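Local coordinates for protein thiol-activated cytolysin (Desulfobulbus propionicus, PDB 6NAL) that probably assembles into membrane-perforating pores, as a bacterial toxin of the cholesterol-dependent cytolysin family, at residues V188-K194 against Q243-E249; E256-I261 against K283-I287. Residues are numbered along the deposited sequence.

Overall arrangement
Contact 1 is the backbone-paired heart of the central antiparallel sheet, whereas contact 2 lies about 14 Å away between centres, where helix 254-264 meets the turn that leads back into that sheet. Strand 232-250 runs almost directly into helix 254-264, so contact 1 closes before contact 2 opens in the chain, and Tyr189 and Phe248 of contact 1 pack against Leu257 and Ile261 of contact 2. Both are largely buried, but contact 1 combines regular main-chain hydrogen bonds with aromatic and aliphatic packing, while contact 2 has no hydrogen bond between its segments and relies on methyl groups and the aliphatic chain of Lys283, with Glu256 and Lys283 at its more exposed margin.

Contact 1: residues V188-K194 against Q243-E249; sequences VYLIRFK and QIFLKFE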
# COMPACT_ATOMS: atom_id res chain seq x y z
N VAL A 188 -9.74 -1.30 -19.35
CA VAL A 188 -10.61 -2.39 -19.80
C VAL A 188 -10.74 -3.45 -18.72
O VAL A 188 -9.75 -3.96 -18.20
CB VAL A 188 -10.11 -3.04 -21.10
CG1 VAL A 188 -11.02 -4.15 -21.56
CG2 VAL A 188 -9.91 -2.01 -22.22
N TYR A 189 -11.96 -3.84 -18.43
CA TYR A 189 -12.22 -4.97 -17.56
C TYR A 189 -13.02 -6.05 -18.30
O TYR A 189 -14.00 -5.76 -18.99
CB TYR A 189 -12.97 -4.45 -16.34
CG TYR A 189 -13.08 -5.44 -15.23
CD1 TYR A 189 -12.07 -5.59 -14.32
CD2 TYR A 189 -14.17 -6.22 -15.10
CE1 TYR A 189 -12.15 -6.51 -13.29
CE2 TYR A 189 -14.27 -7.15 -14.05
CZ TYR A 189 -13.25 -7.29 -13.16
OH TYR A 189 -13.33 -8.20 -12.14
N LEU A 190 -12.66 -7.30 -18.09
CA LEU A 190 -13.27 -8.39 -18.85
C LEU A 190 -13.79 -9.50 -17.97
O LEU A 190 -13.07 -10.03 -17.12
CB LEU A 190 -12.29 -8.98 -19.84
CG LEU A 190 -12.94 -9.71 -21.01
CD1 LEU A 190 -13.49 -8.72 -21.99
CD2 LEU A 190 -11.87 -10.60 -21.66
N ILE A 191 -15.03 -9.89 -18.21
CA ILE A 191 -15.66 -11.02 -17.55
C ILE A 191 -15.97 -12.08 -18.59
O ILE A 191 -16.45 -11.77 -19.68
CB ILE A 191 -16.95 -10.56 -16.83
CG1 ILE A 191 -16.61 -9.55 -15.72
CG2 ILE A 191 -17.74 -11.73 -16.23
CD1 ILE A 191 -17.83 -8.91 -15.13
N ARG A 192 -15.77 -13.34 -18.21
CA ARG A 192 -16.16 -14.46 -19.03
C ARG A 192 -16.97 -15.46 -18.24
O ARG A 192 -16.51 -15.94 -17.21
CB ARG A 192 -14.95 -15.17 -19.59
CG ARG A 192 -15.34 -16.14 -20.63
CD ARG A 192 -14.23 -17.07 -21.01
NE ARG A 192 -13.64 -17.71 -19.85
CZ ARG A 192 -12.60 -18.53 -19.92
NH1 ARG A 192 -12.10 -18.81 -21.11
NH2 ARG A 192 -12.09 -19.06 -18.81
N PHE A 193 -18.13 -15.84 -18.77
CA PHE A 193 -18.91 -16.98 -18.30
C PHE A 193 -18.70 -18.14 -19.26
O PHE A 193 -18.92 -17.98 -20.46
CB PHE A 193 -20.40 -16.64 -18.24
CG PHE A 193 -20.75 -15.55 -17.25
CD1 PHE A 193 -20.62 -14.24 -17.59
CD2 PHE A 193 -21.22 -15.88 -16.01
CE1 PHE A 193 -20.93 -13.24 -16.73
CE2 PHE A 193 -21.55 -14.90 -15.13
CZ PHE A 193 -21.39 -13.55 -15.48
N LYS A 194 -18.29 -19.30 -18.76
CA LYS A 194 -17.99 -20.41 -19.65
C LYS A 194 -18.66 -21.70 -19.21
O LYS A 194 -18.48 -22.14 -18.08
CB LYS A 194 -16.48 -20.65 -19.72
CG LYS A 194 -16.02 -21.76 -20.74
CD LYS A 194 -14.57 -22.23 -20.42
CE LYS A 194 -13.84 -22.44 -21.71
NZ LYS A 194 -12.38 -21.98 -21.68
N GLN A 243 -20.09 -19.70 -24.34
CA GLN A 243 -19.15 -18.76 -23.79
C GLN A 243 -19.78 -17.38 -23.95
O GLN A 243 -20.31 -17.04 -25.00
CB GLN A 243 -17.80 -18.90 -24.50
CG GLN A 243 -16.61 -18.57 -23.68
CD GLN A 243 -15.33 -19.17 -24.23
OE1 GLN A 243 -14.42 -19.44 -23.47
NE2 GLN A 243 -15.26 -19.37 -25.54
N ILE A 244 -19.73 -16.63 -22.88
CA ILE A 244 -20.17 -15.25 -22.85
C ILE A 244 -19.02 -14.37 -22.35
O ILE A 244 -18.43 -14.65 -21.30
CB ILE A 244 -21.40 -15.08 -21.93
CG1 ILE A 244 -22.47 -16.07 -22.41
CG2 ILE A 244 -21.81 -13.65 -21.93
CD1 ILE A 244 -23.58 -16.25 -21.42
N PHE A 245 -18.75 -13.30 -23.08
CA PHE A 245 -17.75 -12.32 -22.69
C PHE A 245 -18.45 -10.99 -22.47
O PHE A 245 -19.26 -10.60 -23.30
CB PHE A 245 -16.70 -12.15 -23.79
CG PHE A 245 -15.74 -13.28 -23.88
CD1 PHE A 245 -15.98 -14.33 -24.72
CD2 PHE A 245 -14.58 -13.27 -23.12
CE1 PHE A 245 -15.07 -15.38 -24.81
CE2 PHE A 245 -13.68 -14.31 -23.20
CZ PHE A 245 -13.92 -15.37 -24.05
N LEU A 246 -18.11 -10.31 -21.38
CA LEU A 246 -18.54 -8.94 -21.13
C LEU A 246 -17.33 -8.02 -21.03
O LEU A 246 -16.50 -8.17 -20.13
CB LEU A 246 -19.35 -8.84 -19.84
CG LEU A 246 -20.80 -9.28 -19.90
CD1 LEU A 246 -20.72 -10.76 -19.62
CD2 LEU A 246 -21.59 -8.51 -18.91
N LYS A 247 -17.26 -7.02 -21.89
CA LYS A 247 -16.15 -6.09 -21.91
C LYS A 247 -16.63 -4.76 -21.36
O LYS A 247 -17.61 -4.20 -21.86
CB LYS A 247 -15.60 -5.92 -23.33
CG LYS A 247 -14.46 -4.94 -23.40
CD LYS A 247 -13.84 -4.95 -24.81
CE LYS A 247 -13.79 -3.53 -25.39
NZ LYS A 247 -15.17 -2.96 -25.44
N PHE A 248 -15.96 -4.26 -20.33
CA PHE A 248 -16.25 -2.96 -19.74
C PHE A 248 -15.08 -2.03 -20.02
O PHE A 248 -13.94 -2.34 -19.65
CB PHE A 248 -16.47 -3.05 -18.24
CG PHE A 248 -17.51 -4.03 -17.82
CD1 PHE A 248 -17.22 -5.37 -17.66
CD2 PHE A 248 -18.80 -3.60 -17.56
CE1 PHE A 248 -18.20 -6.26 -17.27
CE2 PHE A 248 -19.77 -4.48 -17.14
CZ PHE A 248 -19.47 -5.81 -17.01
N GLU A 249 -15.35 -0.91 -20.67
CA GLU A 249 -14.35 0.05 -21.10
C GLU A 249 -14.76 1.41 -20.55
O GLU A 249 -15.94 1.78 -20.58
CB GLU A 249 -14.26 0.09 -22.63
CG GLU A 249 -12.89 0.48 -23.16
CD GLU A 249 -12.77 0.39 -24.70
OE1 GLU A 249 -12.93 1.44 -25.38
OE2 GLU A 249 -12.50 -0.72 -25.23
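Two neighbouring strands of the central antiparallel sheet pair here, in the part of the molecule that corresponds to the core sheet of the MACPF/CDC fold. The N-to-C directions of segments 188-194 and 243-249 differ by 167°, antiparallel, and their short axes come within 4.7 Å. Three hydrogen-bonded pairs, Tyr189-Phe248, Ile191-Leu246 and Phe193-Ile244, alternate with non-hydrogen-bonded ones; in the first, Tyr189 N to Phe248 O and Phe248 N to Tyr189 O both measure 2.8 Å and are nearly linear. CA-H...O contacts, such as Arg192 CA to Ile244 O at 3.2 Å, fill the gaps between them.

Alternation gives the sheet two different faces. Tyr189, Ile191, Phe193, Ile244, Leu246 and Phe248 make a largely apolar one, suited to burial: Ile191 CD1 reaches Phe248 CE1 at 3.4 Å, and Phe193 CE1 lies 3.8 Å from Leu246 CD1. The other face is mixed, with Val188, Leu190 and Phe245 beside Arg192, Lys194, Gln243, Lys247 and Glu249. There the aliphatic part of Arg192 lies over the Phe245 ring in a CH-pi contact, CG 3.8 Å from the centroid, while its NH1 makes a weak hydrogen bond to Gln243 OE1 (3.4 Å). Within one strand Lys247 NZ and Glu249 OE2 form a 3.5 Å salt bridge, natural for residues two apart on the same face.

Strand 147-152 flanks segment 188-194, with Tyr148 edge-to-face to Phe193 and Ser150 hydrogen-bonded to the Tyr189 hydroxyl; Lys194 NZ is hydrogen-bonded to Asn335 OD1. Strand 287-294 borders segment 243-249, and helix 254-264 covers the largely apolar face at Tyr189 and Phe248.

Contact 2: residues E256-I261 against K283-I287; sequences ELETTI and KLSQI
This contact packs a helix against a helix-to-strand turn beside the core sheet of the MACPF/CDC fold, in a region that in related cytolysins probably belongs to the second of the helical bundles that refold into membrane-spanning hairpins. Segment 256-261 is alpha-helical, with Thr260 N to Glu256 O and Ile261 N to Leu257 O both 3.0 Å. Segment 283-287 leaves its helix through a type I beta turn, Ile287 N to Leu284 O 2.9 Å, and Ile287 is extended (-110/118). The nearest CA atoms pair Leu257 with Ile287 (8.0 Å) and Thr260 with Leu284 (7.5 Å); both leucines start sideways and their ends swing inward.

Apolar packing centres on Ile287 (m, t), whose CD1 meets Leu257 CD1 at 3.8 Å, Ile261 CD1 at 3.9 Å and Thr260 CG2 at 4.1 Å. Phe248 and Ser250 also touch Ile287, tying it to the sheet. The aliphatic chain of Lys283 (m, t, t, p) packs on Thr260, CD 3.8 Å from OG1.

At the partly exposed edge, Glu256 OE2 lies 3.5 Å from Lys283 CE but 4.2 Å from Lys283 NZ, beyond a salt bridge.

Threonine serves both chemistries: with chi1 m, Thr260 OG1 donates to Glu256 O at 2.6 Å, leaving Thr260 CG2 3.7 Å from CD2 of Leu284 (m, t).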
# COMPACT_ATOMS: atom_id res chain seq x y z
N GLU A 256 -10.79 2.32 -10.08
CA GLU A 256 -12.19 2.68 -9.92
C GLU A 256 -13.07 1.86 -10.86
O GLU A 256 -14.18 1.47 -10.48
CB GLU A 256 -12.38 4.20 -10.13
CG GLU A 256 -13.42 4.82 -9.18
CD GLU A 256 -13.06 6.25 -8.75
OE1 GLU A 256 -12.52 6.99 -9.61
OE2 GLU A 256 -13.32 6.62 -7.56
N LEU A 257 -12.60 1.56 -12.08
CA LEU A 257 -13.35 0.63 -12.93
C LEU A 257 -13.51 -0.73 -12.24
O LEU A 257 -14.63 -1.23 -12.07
CB LEU A 257 -12.67 0.49 -14.29
CG LEU A 257 -13.38 -0.37 -15.34
CD1 LEU A 257 -14.74 0.22 -15.70
CD2 LEU A 257 -12.59 -0.51 -16.58
N GLU A 258 -12.40 -1.32 -11.77
CA GLU A 258 -12.48 -2.63 -11.13
C GLU A 258 -13.39 -2.61 -9.90
O GLU A 258 -14.18 -3.53 -9.69
CB GLU A 258 -11.07 -3.12 -10.78
CG GLU A 258 -11.00 -4.44 -9.99
CD GLU A 258 -9.61 -5.10 -10.01
OE1 GLU A 258 -8.60 -4.38 -9.82
OE2 GLU A 258 -9.54 -6.34 -10.21
N THR A 259 -13.30 -1.56 -9.08
CA THR A 259 -14.14 -1.52 -7.89
C THR A 259 -15.62 -1.40 -8.23
O THR A 259 -16.46 -1.97 -7.53
CB THR A 259 -13.73 -0.36 -6.98
OG1 THR A 259 -12.34 -0.50 -6.65
CG2 THR A 259 -14.60 -0.36 -5.69
N THR A 260 -15.96 -0.56 -9.20
CA THR A 260 -17.36 -0.37 -9.57
C THR A 260 -17.96 -1.67 -10.11
O THR A 260 -19.03 -2.10 -9.67
CB THR A 260 -17.47 0.78 -10.59
OG1 THR A 260 -16.73 1.91 -10.12
CG2 THR A 260 -18.93 1.22 -10.73
N ILE A 261 -17.25 -2.31 -11.05
CA ILE A 261 -17.73 -3.57 -11.61
C ILE A 261 -17.76 -4.67 -10.55
O ILE A 261 -18.58 -5.59 -10.62
CB ILE A 261 -16.86 -4.02 -12.80
CG1 ILE A 261 -16.78 -2.99 -13.90
CG2 ILE A 261 -17.39 -5.37 -13.40
CD1 ILE A 261 -18.12 -2.44 -14.24
N LYS A 283 -20.49 7.36 -12.10
CA LYS A 283 -19.45 6.41 -12.49
C LYS A 283 -19.97 5.46 -13.56
O LYS A 283 -19.45 5.42 -14.67
CB LYS A 283 -18.96 5.62 -11.28
CG LYS A 283 -18.11 6.38 -10.29
CD LYS A 283 -17.54 5.46 -9.20
CE LYS A 283 -16.70 6.27 -8.20
NZ LYS A 283 -17.51 7.18 -7.31
N LEU A 284 -21.03 4.71 -13.22
CA LEU A 284 -21.65 3.76 -14.15
C LEU A 284 -21.91 4.36 -15.52
O LEU A 284 -21.72 3.70 -16.55
CB LEU A 284 -22.98 3.28 -13.60
CG LEU A 284 -22.84 2.64 -12.23
CD1 LEU A 284 -24.19 2.54 -11.54
CD2 LEU A 284 -22.21 1.30 -12.39
N SER A 285 -22.38 5.61 -15.56
CA SER A 285 -22.68 6.25 -16.83
C SER A 285 -21.45 6.35 -17.71
O SER A 285 -21.57 6.56 -18.92
CB SER A 285 -23.24 7.65 -16.58
OG SER A 285 -22.29 8.43 -15.87
N GLN A 286 -20.27 6.24 -17.12
CA GLN A 286 -19.02 6.36 -17.85
C GLN A 286 -18.50 5.03 -18.32
O GLN A 286 -17.38 4.96 -18.83
CB GLN A 286 -17.97 7.02 -16.95
CG GLN A 286 -18.12 8.54 -16.82
CD GLN A 286 -17.29 9.10 -15.70
OE1 GLN A 286 -17.83 9.38 -14.64
NE2 GLN A 286 -15.98 9.28 -15.91
N ILE A 287 -19.25 3.95 -18.13
CA ILE A 287 -18.81 2.60 -18.47
C ILE A 287 -19.62 2.09 -19.66
O ILE A 287 -20.84 1.94 -19.58
CB ILE A 287 -18.93 1.66 -17.26
CG1 ILE A 287 -18.13 2.26 -16.09
CG2 ILE A 287 -18.42 0.28 -17.58
CD1 ILE A 287 -18.19 1.47 -14.79